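Local coordinates for fructooligosaccharide ABC transporter substrate-binding protein FusA (Streptococcus pneumoniae, PDB 5G5Y) that binds fructooligosaccharides, preferring long-chain ones, as the solute-binding subunit of the FusABC-MsmK importer, at residues D215-D219 / K482-D487; P332-V336 / Y390-T395; F45-R49 / I62-A67. The contacts are given in a common frame with arbitrary orientation. Residues are numbered along the deposited sequence.

Contact 1 of 3, residues D215-D219 / K482-D487; sequences DGKVD and KQKYYD. With CA (calcium ion), chain D.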
loop_
_atom_site.group_PDB
_atom_site.type_symbol
_atom_site.label_atom_id
_atom_site.label_comp_id
_atom_site.label_asym_id
_atom_site.label_seq_id
_atom_site.Cartn_x
_atom_site.Cartn_y
_atom_site.Cartn_z
ATOM N N ASP A 215 8.795 2.692 23.053
ATOM C CA ASP A 215 8.248 2.163 24.319
ATOM C C ASP A 215 7.115 1.132 24.179
ATOM O O ASP A 215 6.637 0.587 25.175
ATOM C CB ASP A 215 7.806 3.323 25.202
ATOM C CG ASP A 215 6.715 4.174 24.590
ATOM O OD1 ASP A 215 6.302 3.974 23.412
ATOM O OD2 ASP A 215 6.273 5.097 25.316
ATOM N N GLY A 216 6.692 0.835 22.959
ATOM C CA GLY A 216 5.642 -0.163 22.735
ATOM C C GLY A 216 4.250 0.449 22.793
ATOM O O GLY A 216 3.283 -0.275 22.822
ATOM N N LYS A 217 4.163 1.779 22.864
ATOM C CA LYS A 217 2.891 2.476 22.966
ATOM C C LYS A 217 2.484 3.079 21.649
ATOM O O LYS A 217 3.259 3.780 20.991
ATOM C CB LYS A 217 2.930 3.540 24.061
ATOM C CG LYS A 217 3.202 2.936 25.448
ATOM C CD LYS A 217 2.377 1.676 25.749
ATOM C CE LYS A 217 2.352 1.370 27.248
ATOM N NZ LYS A 217 1.876 -0.016 27.508
ATOM N N VAL A 218 1.240 2.827 21.284
ATOM C CA VAL A 218 0.696 3.354 20.040
ATOM C C VAL A 218 0.529 4.865 20.280
ATOM O O VAL A 218 0.190 5.279 21.382
ATOM C CB VAL A 218 -0.630 2.675 19.622
ATOM C CG1 VAL A 218 -0.469 1.165 19.475
ATOM C CG2 VAL A 218 -1.758 2.961 20.596
ATOM N N ASP A 219 0.817 5.672 19.283
ATOM C CA ASP A 219 0.701 7.144 19.393
ATOM C C ASP A 219 -0.143 7.717 18.266
ATOM O O ASP A 219 0.134 7.491 17.075
ATOM C CB ASP A 219 2.121 7.741 19.405
ATOM C CG ASP A 219 2.155 9.270 19.608
ATOM O OD1 ASP A 219 1.212 9.849 20.167
ATOM O OD2 ASP A 219 3.165 9.893 19.226
ATOM N N LYS A 482 -6.639 0.048 19.720
ATOM C CA LYS A 482 -5.429 -0.153 18.924
ATOM C C LYS A 482 -4.307 -0.738 19.779
ATOM O O LYS A 482 -3.581 -1.670 19.359
ATOM C CB LYS A 482 -5.018 1.148 18.237
ATOM C CG LYS A 482 -5.973 1.634 17.129
ATOM C CD LYS A 482 -5.795 0.859 15.839
ATOM C CE LYS A 482 -6.778 1.288 14.749
ATOM N NZ LYS A 482 -6.460 0.602 13.461
ATOM N N GLN A 483 -4.163 -0.219 20.999
ATOM C CA GLN A 483 -3.139 -0.715 21.907
ATOM C C GLN A 483 -3.425 -2.147 22.313
ATOM O O GLN A 483 -2.509 -2.936 22.432
ATOM C CB GLN A 483 -3.035 0.181 23.169
ATOM C CG GLN A 483 -1.869 -0.122 24.053
ATOM C CD GLN A 483 -0.552 0.265 23.422
ATOM O OE1 GLN A 483 -0.330 1.428 23.131
ATOM N NE2 GLN A 483 0.352 -0.699 23.268
ATOM N N LYS A 484 -4.695 -2.483 22.555
ATOM C CA LYS A 484 -5.048 -3.839 22.892
ATOM C C LYS A 484 -4.592 -4.845 21.820
ATOM O O LYS A 484 -3.955 -5.855 22.118
ATOM C CB LYS A 484 -6.559 -3.939 23.143
ATOM C CG LYS A 484 -7.096 -5.330 23.481
ATOM C CD LYS A 484 -8.614 -5.293 23.684
ATOM C CE LYS A 484 -9.356 -5.223 22.361
ATOM N NZ LYS A 484 -10.833 -5.356 22.510
ATOM N N TYR A 485 -4.934 -4.581 20.579
ATOM C CA TYR A 485 -4.518 -5.470 19.505
ATOM C C TYR A 485 -2.998 -5.490 19.279
ATOM O O TYR A 485 -2.450 -6.541 18.943
ATOM C CB TYR A 485 -5.273 -5.159 18.221
ATOM C CG TYR A 485 -6.696 -5.635 18.290
ATOM C CD1 TYR A 485 -7.003 -6.975 18.064
ATOM C CD2 TYR A 485 -7.735 -4.763 18.625
ATOM C CE1 TYR A 485 -8.296 -7.433 18.157
ATOM C CE2 TYR A 485 -9.038 -5.211 18.702
ATOM C CZ TYR A 485 -9.312 -6.557 18.488
ATOM O OH TYR A 485 -10.609 -7.045 18.584
ATOM N N TYR A 486 -2.338 -4.353 19.484
ATOM C CA TYR A 486 -0.875 -4.289 19.380
ATOM C C TYR A 486 -0.217 -5.211 20.404
ATOM O O TYR A 486 0.673 -6.025 20.062
ATOM C CB TYR A 486 -0.359 -2.855 19.519
ATOM C CG TYR A 486 1.132 -2.813 19.334
ATOM C CD1 TYR A 486 1.673 -2.865 18.070
ATOM C CD2 TYR A 486 2.014 -2.799 20.417
ATOM C CE1 TYR A 486 3.038 -2.868 17.863
ATOM C CE2 TYR A 486 3.416 -2.794 20.210
ATOM C CZ TYR A 486 3.905 -2.844 18.907
ATOM O OH TYR A 486 5.263 -2.874 18.564
ATOM N N ASP A 487 -0.687 -5.108 21.653
ATOM C CA ASP A 487 -0.154 -5.944 22.719
ATOM C C ASP A 487 -0.426 -7.415 22.425
ATOM O O ASP A 487 0.469 -8.228 22.592
ATOM C CB ASP A 487 -0.707 -5.548 24.105
ATOM C CG ASP A 487 -0.324 -4.110 24.518
ATOM O OD1 ASP A 487 0.618 -3.497 23.943
ATOM O OD2 ASP A 487 -0.961 -3.582 25.440
HETATM CA CA CA D . -0.426 11.627 20.419
HETATM O O HOH W 1 3.264 -2.798 23.993
HETATM O O HOH W 2 -0.095 -1.642 26.825
HETATM O O HOH W 3 1.018 11.392 22.225
HETATM O O HOH W 4 -1.765 9.594 21.290
HETATM O O HOH W 5 -0.819 12.480 22.716
#
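Residues 215-219 come out of the turn of a two-stranded antiparallel hairpin (strands 210-212 and 218-220), which lies against the long C-terminal helix 475-492. The backbones come closest at Val218 and Gln483, whose CA atoms are 5.9 Å apart, and diverge toward the turn, where Gly216 and Asp487 are 8.2 Å apart, CA to CA. Within the turn, Lys217 N donates to Asp215 OD1 at 3.1 Å, an Asx turn, and Gly216 has a positive phi that suits glycine. Gln483 does most of the polar work. Its carboxamide binds the loop backbone much as a neighbouring strand would: Val218 N donates to Gln483 OE1 at 2.8 Å, while Gln483 NE2 donates to Gly216 O at 3.0 Å. Asp487 OD1, one helical turn on, also accepts from Gln483 NE2 at 2.9 Å. Next to this amide pairing, the CA-to-CB bond of Val218 points toward the helix, with CG1 4.0 Å from Tyr486 CB. Waters 1 and 2 bridge Asp487 to Gly216 O and Lys217 NZ. Asp219 points away from the helix and its OD1 binds a calcium ion at 2.4 Å, with Phe220 O, Asp223 and Asn224 among the other ligands.

Contact 2 of 3, residues P332-V336 / Y390-T395; sequences PLQSV and YYGKVT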
loop_
_atom_site.group_PDB
_atom_site.type_symbol
_atom_site.label_atom_id
_atom_site.label_comp_id
_atom_site.label_asym_id
_atom_site.label_seq_id
_atom_site.Cartn_x
_atom_site.Cartn_y
_atom_site.Cartn_z
ATOM N N PRO A 332 7.098 -21.022 -4.615
ATOM C CA PRO A 332 7.691 -19.703 -4.965
ATOM C C PRO A 332 7.587 -19.294 -6.456
ATOM O O PRO A 332 7.137 -18.187 -6.769
ATOM C CB PRO A 332 9.147 -19.871 -4.554
ATOM C CG PRO A 332 9.060 -20.816 -3.402
ATOM C CD PRO A 332 8.010 -21.813 -3.762
ATOM N N LEU A 333 7.969 -20.191 -7.376
ATOM C CA LEU A 333 7.871 -19.856 -8.826
ATOM C C LEU A 333 6.427 -19.632 -9.278
ATOM O O LEU A 333 6.146 -18.814 -10.173
ATOM C CB LEU A 333 8.518 -20.928 -9.703
ATOM C CG LEU A 333 10.019 -20.768 -9.989
ATOM C CD1 LEU A 333 10.506 -22.055 -10.656
ATOM C CD2 LEU A 333 10.350 -19.583 -10.882
ATOM N N GLN A 334 5.501 -20.344 -8.647
ATOM C CA GLN A 334 4.121 -20.208 -8.980
ATOM C C GLN A 334 3.584 -18.885 -8.422
ATOM O O GLN A 334 2.851 -18.203 -9.122
ATOM C CB GLN A 334 3.303 -21.374 -8.425
ATOM C CG GLN A 334 1.908 -21.455 -9.045
ATOM C CD GLN A 334 1.947 -21.895 -10.503
ATOM O OE1 GLN A 334 2.491 -22.932 -10.819
ATOM N NE2 GLN A 334 1.416 -21.079 -11.386
ATOM N N SER A 335 3.884 -18.574 -7.151
ATOM C CA SER A 335 3.483 -17.292 -6.578
ATOM C C SER A 335 3.938 -16.095 -7.424
ATOM O O SER A 335 3.179 -15.156 -7.653
ATOM C CB SER A 335 3.971 -17.154 -5.144
ATOM O OG SER A 335 3.269 -18.001 -4.284
ATOM N N VAL A 336 5.186 -16.133 -7.891
ATOM C CA VAL A 336 5.718 -15.031 -8.631
ATOM C C VAL A 336 4.914 -14.857 -9.933
ATOM O O VAL A 336 4.462 -13.764 -10.232
ATOM C CB VAL A 336 7.229 -15.198 -8.905
ATOM C CG1 VAL A 336 7.734 -14.217 -9.941
ATOM C CG2 VAL A 336 8.020 -15.102 -7.595
ATOM N N TYR A 390 13.296 -14.124 -1.999
ATOM C CA TYR A 390 13.169 -14.746 -3.329
ATOM C C TYR A 390 13.953 -13.963 -4.405
ATOM O O TYR A 390 14.276 -14.533 -5.461
ATOM C CB TYR A 390 11.720 -14.802 -3.788
ATOM C CG TYR A 390 10.778 -15.692 -3.008
ATOM C CD1 TYR A 390 11.169 -16.346 -1.842
ATOM C CD2 TYR A 390 9.488 -15.920 -3.477
ATOM C CE1 TYR A 390 10.311 -17.178 -1.153
ATOM C CE2 TYR A 390 8.614 -16.732 -2.790
ATOM C CZ TYR A 390 9.009 -17.360 -1.629
ATOM O OH TYR A 390 8.122 -18.177 -0.921
ATOM N N TYR A 391 14.198 -12.662 -4.166
ATOM C CA TYR A 391 14.806 -11.820 -5.200
ATOM C C TYR A 391 16.243 -12.232 -5.392
ATOM O O TYR A 391 16.953 -12.410 -4.406
ATOM C CB TYR A 391 14.672 -10.324 -4.889
ATOM C CG TYR A 391 13.229 -9.952 -4.776
ATOM C CD1 TYR A 391 12.381 -10.059 -5.870
ATOM C CD2 TYR A 391 12.696 -9.518 -3.568
ATOM C CE1 TYR A 391 11.043 -9.769 -5.753
ATOM C CE2 TYR A 391 11.350 -9.212 -3.442
ATOM C CZ TYR A 391 10.532 -9.323 -4.527
ATOM O OH TYR A 391 9.195 -9.025 -4.422
ATOM N N GLY A 392 16.640 -12.456 -6.652
ATOM C CA GLY A 392 17.979 -12.954 -6.973
ATOM C C GLY A 392 18.142 -14.467 -6.873
ATOM O O GLY A 392 19.251 -14.999 -7.097
ATOM N N LYS A 393 17.075 -15.177 -6.515
ATOM C CA LYS A 393 17.102 -16.635 -6.363
ATOM C C LYS A 393 16.014 -17.252 -7.237
ATOM O O LYS A 393 16.297 -18.067 -8.120
ATOM C CB LYS A 393 16.917 -17.032 -4.909
ATOM C CG LYS A 393 17.977 -16.513 -3.955
ATOM C CD LYS A 393 17.925 -17.255 -2.618
ATOM C CE LYS A 393 18.698 -16.520 -1.512
ATOM N NZ LYS A 393 17.995 -15.301 -0.973
ATOM N N VAL A 394 14.776 -16.830 -7.004
ATOM C CA VAL A 394 13.586 -17.273 -7.749
ATOM C C VAL A 394 13.255 -16.353 -8.913
ATOM O O VAL A 394 12.781 -16.799 -9.961
ATOM C CB VAL A 394 12.361 -17.300 -6.796
ATOM C CG1 VAL A 394 11.085 -17.761 -7.503
ATOM C CG2 VAL A 394 12.647 -18.182 -5.575
ATOM N N THR A 395 13.438 -15.047 -8.715
ATOM C CA THR A 395 12.994 -14.075 -9.637
ATOM C C THR A 395 13.770 -12.781 -9.465
ATOM O O THR A 395 14.322 -12.511 -8.402
ATOM C CB THR A 395 11.471 -13.789 -9.413
ATOM O OG1 THR A 395 11.011 -12.898 -10.409
ATOM C CG2 THR A 395 11.200 -13.170 -8.016
HETATM O O HOH W 6 5.912 -18.573 -2.237
#
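The second segment starts with Tyr390, at the end of a 3-10 turn, whose ring reaches to the beginning of helix 332-340. Pro332, in the helix's first turn, lies over one face of the ring: its CB is 4.1 Å from the ring centroid in a CH-pi contact and 3.6 Å from Tyr390 CE2. Val336, one helical turn further, meets the ring at its edge, with CG2 4.4 Å from Tyr390 CD2. The phenol OH reaches water 6 at 2.6 Å, and that water makes a weak 3.4 Å hydrogen bond to Ser335 OG. From Tyr391 the chain swings clear of the helix through Gly392 and Lys393 and curls back. Tyr390 O gathers this turn, accepting from Lys393 N at 3.1 Å and from Val394 N at 2.8 Å. The curl returns Val394 to the helix, where its CG1 sits 3.9 Å from Leu333 CD2 and 4.1 Å from Val336 CG2. Thr395 ends the run with OG1 3.6 Å from Val336 CG1. Leu361 of strand 360-363, which pairs with Val394 through its backbone, completes this hydrophobic patch. The same helix carries the substrate-binding Trp340, whose side chain lies close to that of Val336. No direct hydrogen bond joins the two segments, so the loop after strand 384-386 is fitted to the helix by shape and apolar burial, while its turn is held by hydrogen bonds to Tyr390 O.

Contact 3 of 3, residues F45-R49 / I62-A67; sequences FAEKR and IHNDGA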
loop_
_atom_site.group_PDB
_atom_site.type_symbol
_atom_site.label_atom_id
_atom_site.label_comp_id
_atom_site.label_asym_id
_atom_site.label_seq_id
_atom_site.Cartn_x
_atom_site.Cartn_y
_atom_site.Cartn_z
ATOM N N PHE A 45 -17.349 -7.288 -9.309
ATOM C CA PHE A 45 -17.153 -8.602 -8.670
ATOM C C PHE A 45 -17.873 -8.718 -7.320
ATOM O O PHE A 45 -18.578 -9.700 -7.048
ATOM C CB PHE A 45 -15.653 -8.882 -8.488
ATOM C CG PHE A 45 -15.394 -10.112 -7.690
ATOM C CD1 PHE A 45 -15.400 -11.349 -8.299
ATOM C CD2 PHE A 45 -15.170 -10.023 -6.319
ATOM C CE1 PHE A 45 -15.203 -12.485 -7.562
ATOM C CE2 PHE A 45 -14.926 -11.168 -5.569
ATOM C CZ PHE A 45 -14.974 -12.400 -6.195
ATOM N N ALA A 46 -17.701 -7.715 -6.472
ATOM C CA ALA A 46 -18.233 -7.780 -5.101
ATOM C C ALA A 46 -19.749 -7.936 -5.088
ATOM O O ALA A 46 -20.289 -8.743 -4.330
ATOM C CB ALA A 46 -17.822 -6.546 -4.295
ATOM N N GLU A 47 -20.443 -7.167 -5.932
ATOM C CA GLU A 47 -21.898 -7.308 -6.024
ATOM C C GLU A 47 -22.352 -8.672 -6.567
ATOM O O GLU A 47 -23.269 -9.280 -6.023
ATOM C CB GLU A 47 -22.562 -6.195 -6.854
ATOM C CG GLU A 47 -24.080 -6.160 -6.631
ATOM C CD GLU A 47 -24.449 -6.327 -5.143
ATOM O OE1 GLU A 47 -24.014 -5.444 -4.361
ATOM O OE2 GLU A 47 -25.095 -7.348 -4.738
ATOM N N LYS A 48 -21.685 -9.136 -7.618
ATOM C CA LYS A 48 -22.020 -10.415 -8.224
ATOM C C LYS A 48 -21.756 -11.568 -7.252
ATOM O O LYS A 48 -22.583 -12.460 -7.100
ATOM C CB LYS A 48 -21.292 -10.563 -9.549
ATOM C CG LYS A 48 -21.837 -9.589 -10.615
ATOM C CD LYS A 48 -21.017 -9.599 -11.883
ATOM C CE LYS A 48 -21.596 -8.675 -12.959
ATOM N NZ LYS A 48 -20.595 -8.524 -14.048
ATOM N N ARG A 49 -20.622 -11.504 -6.542
ATOM C CA ARG A 49 -20.319 -12.455 -5.467
ATOM C C ARG A 49 -21.372 -12.441 -4.370
ATOM O O ARG A 49 -21.881 -13.491 -3.990
ATOM C CB ARG A 49 -18.928 -12.168 -4.887
ATOM C CG ARG A 49 -18.561 -13.075 -3.720
ATOM C CD ARG A 49 -17.514 -12.481 -2.820
ATOM N NE ARG A 49 -18.005 -11.254 -2.253
ATOM C CZ ARG A 49 -17.289 -10.184 -1.945
ATOM N NH1 ARG A 49 -15.979 -10.172 -2.092
ATOM N NH2 ARG A 49 -17.910 -9.112 -1.454
ATOM N N ILE A 62 -13.946 -19.199 -3.441
ATOM C CA ILE A 62 -13.963 -17.890 -4.097
ATOM C C ILE A 62 -12.484 -17.488 -4.170
ATOM O O ILE A 62 -11.843 -17.314 -3.134
ATOM C CB ILE A 62 -14.785 -16.874 -3.297
ATOM C CG1 ILE A 62 -16.228 -17.369 -3.122
ATOM C CG2 ILE A 62 -14.750 -15.496 -3.969
ATOM C CD1 ILE A 62 -17.061 -16.503 -2.176
ATOM N N HIS A 63 -11.977 -17.382 -5.395
ATOM C CA HIS A 63 -10.584 -17.127 -5.734
ATOM C C HIS A 63 -10.406 -15.653 -6.080
ATOM O O HIS A 63 -11.238 -15.064 -6.766
ATOM C CB HIS A 63 -10.230 -18.027 -6.889
ATOM C CG HIS A 63 -8.894 -17.811 -7.494
ATOM N ND1 HIS A 63 -8.690 -16.923 -8.514
ATOM C CD2 HIS A 63 -7.712 -18.436 -7.295
ATOM C CE1 HIS A 63 -7.425 -16.970 -8.899
ATOM N NE2 HIS A 63 -6.815 -17.896 -8.187
ATOM N N ASN A 64 -9.322 -15.060 -5.606
ATOM C CA ASN A 64 -9.013 -13.652 -5.868
ATOM C C ASN A 64 -10.081 -12.738 -5.288
ATOM O O ASN A 64 -10.451 -11.732 -5.857
ATOM C CB ASN A 64 -8.781 -13.428 -7.382
ATOM C CG ASN A 64 -7.827 -12.295 -7.680
ATOM O OD1 ASN A 64 -6.903 -12.027 -6.907
ATOM N ND2 ASN A 64 -8.004 -11.653 -8.833
ATOM N N ASP A 65 -10.525 -13.094 -4.101
ATOM C CA ASP A 65 -11.719 -12.545 -3.483
ATOM C C ASP A 65 -11.653 -11.119 -2.929
ATOM O O ASP A 65 -12.677 -10.398 -2.964
ATOM C CB ASP A 65 -12.117 -13.457 -2.317
ATOM C CG ASP A 65 -13.479 -13.068 -1.683
ATOM O OD1 ASP A 65 -14.336 -12.367 -2.340
ATOM O OD2 ASP A 65 -13.675 -13.475 -0.524
ATOM N N GLY A 66 -10.534 -10.750 -2.325
ATOM C CA GLY A 66 -10.396 -9.407 -1.693
ATOM C C GLY A 66 -11.440 -8.893 -0.679
ATOM O O GLY A 66 -11.642 -7.693 -0.575
ATOM N N ALA A 67 -12.075 -9.754 0.099
ATOM C CA ALA A 67 -13.121 -9.294 1.026
ATOM C C ALA A 67 -12.575 -8.514 2.224
ATOM O O ALA A 67 -11.433 -8.721 2.610
ATOM C CB ALA A 67 -13.886 -10.467 1.540
#
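A salt bridge joins the two segments: Arg49 NH1 donates to Asp65 OD1 at 2.8 Å, with the carboxylate oxygen lying at the edge of the guanidinium, near its plane. Both residues are buried, so the two charges compensate each other inside the protein. The arginine probably offsets some of the charge, since Asp65 OD2 also lies close to Asp308 OD2. The same OD1 of Asp65 is also 3.5 Å from Phe45 CE2, meeting the phenyl ring at its edge, where the polarised ring hydrogens face the oxygen. The frame for this is a beta-alpha-beta crossover. Strand 34-41 leads into helix 45-55, which passes over the sheet to strand 61-63; the two strands run parallel to strand 3-10, which lies between them, consistent with a lobe of the type II periplasmic-binding-protein fold. Phe45 and Arg49, one turn apart on the helix (Arg49 N to Phe45 O, 2.8 Å), both point at the sheet. Ile62, on the strand, points back at them: its CG2 is 3.8 Å from Phe45 CZ, and its CD1 is 4.0 Å from Arg49 CG, the aliphatic stem of the side chain. Beyond the strand end, Ala67 CB closes on the guanidinium at 4.2 Å from Arg49 NH1. Trp75 of helix 69-77 touches Arg49, Asp65 and Ala67.

How the contacts relate
Contacts 2 and 3 are the closer neighbours, with centres 27 Å apart and nearest atoms about 9 Å apart; Asn64 of contact 3 hydrogen-bonds Gly382, just before the strand 384-386 that Ser335 and Val336 of contact 2 touch. Both lie near substrate-binding residues: the side chain of Val336 is about 4 Å from that of Trp340 and about 9 Å from that of Glu123, and that of Asp65 is about 6 Å from that of Lys309. Contact 1 stands apart, its centre 34 Å from contact 2 and 32 Å from contact 3, and adjoins a calcium site, Asp219 being a metal ligand. Along the chain, 45-49/62-67 closes first, and contact 2 falls between the two segments of contact 1.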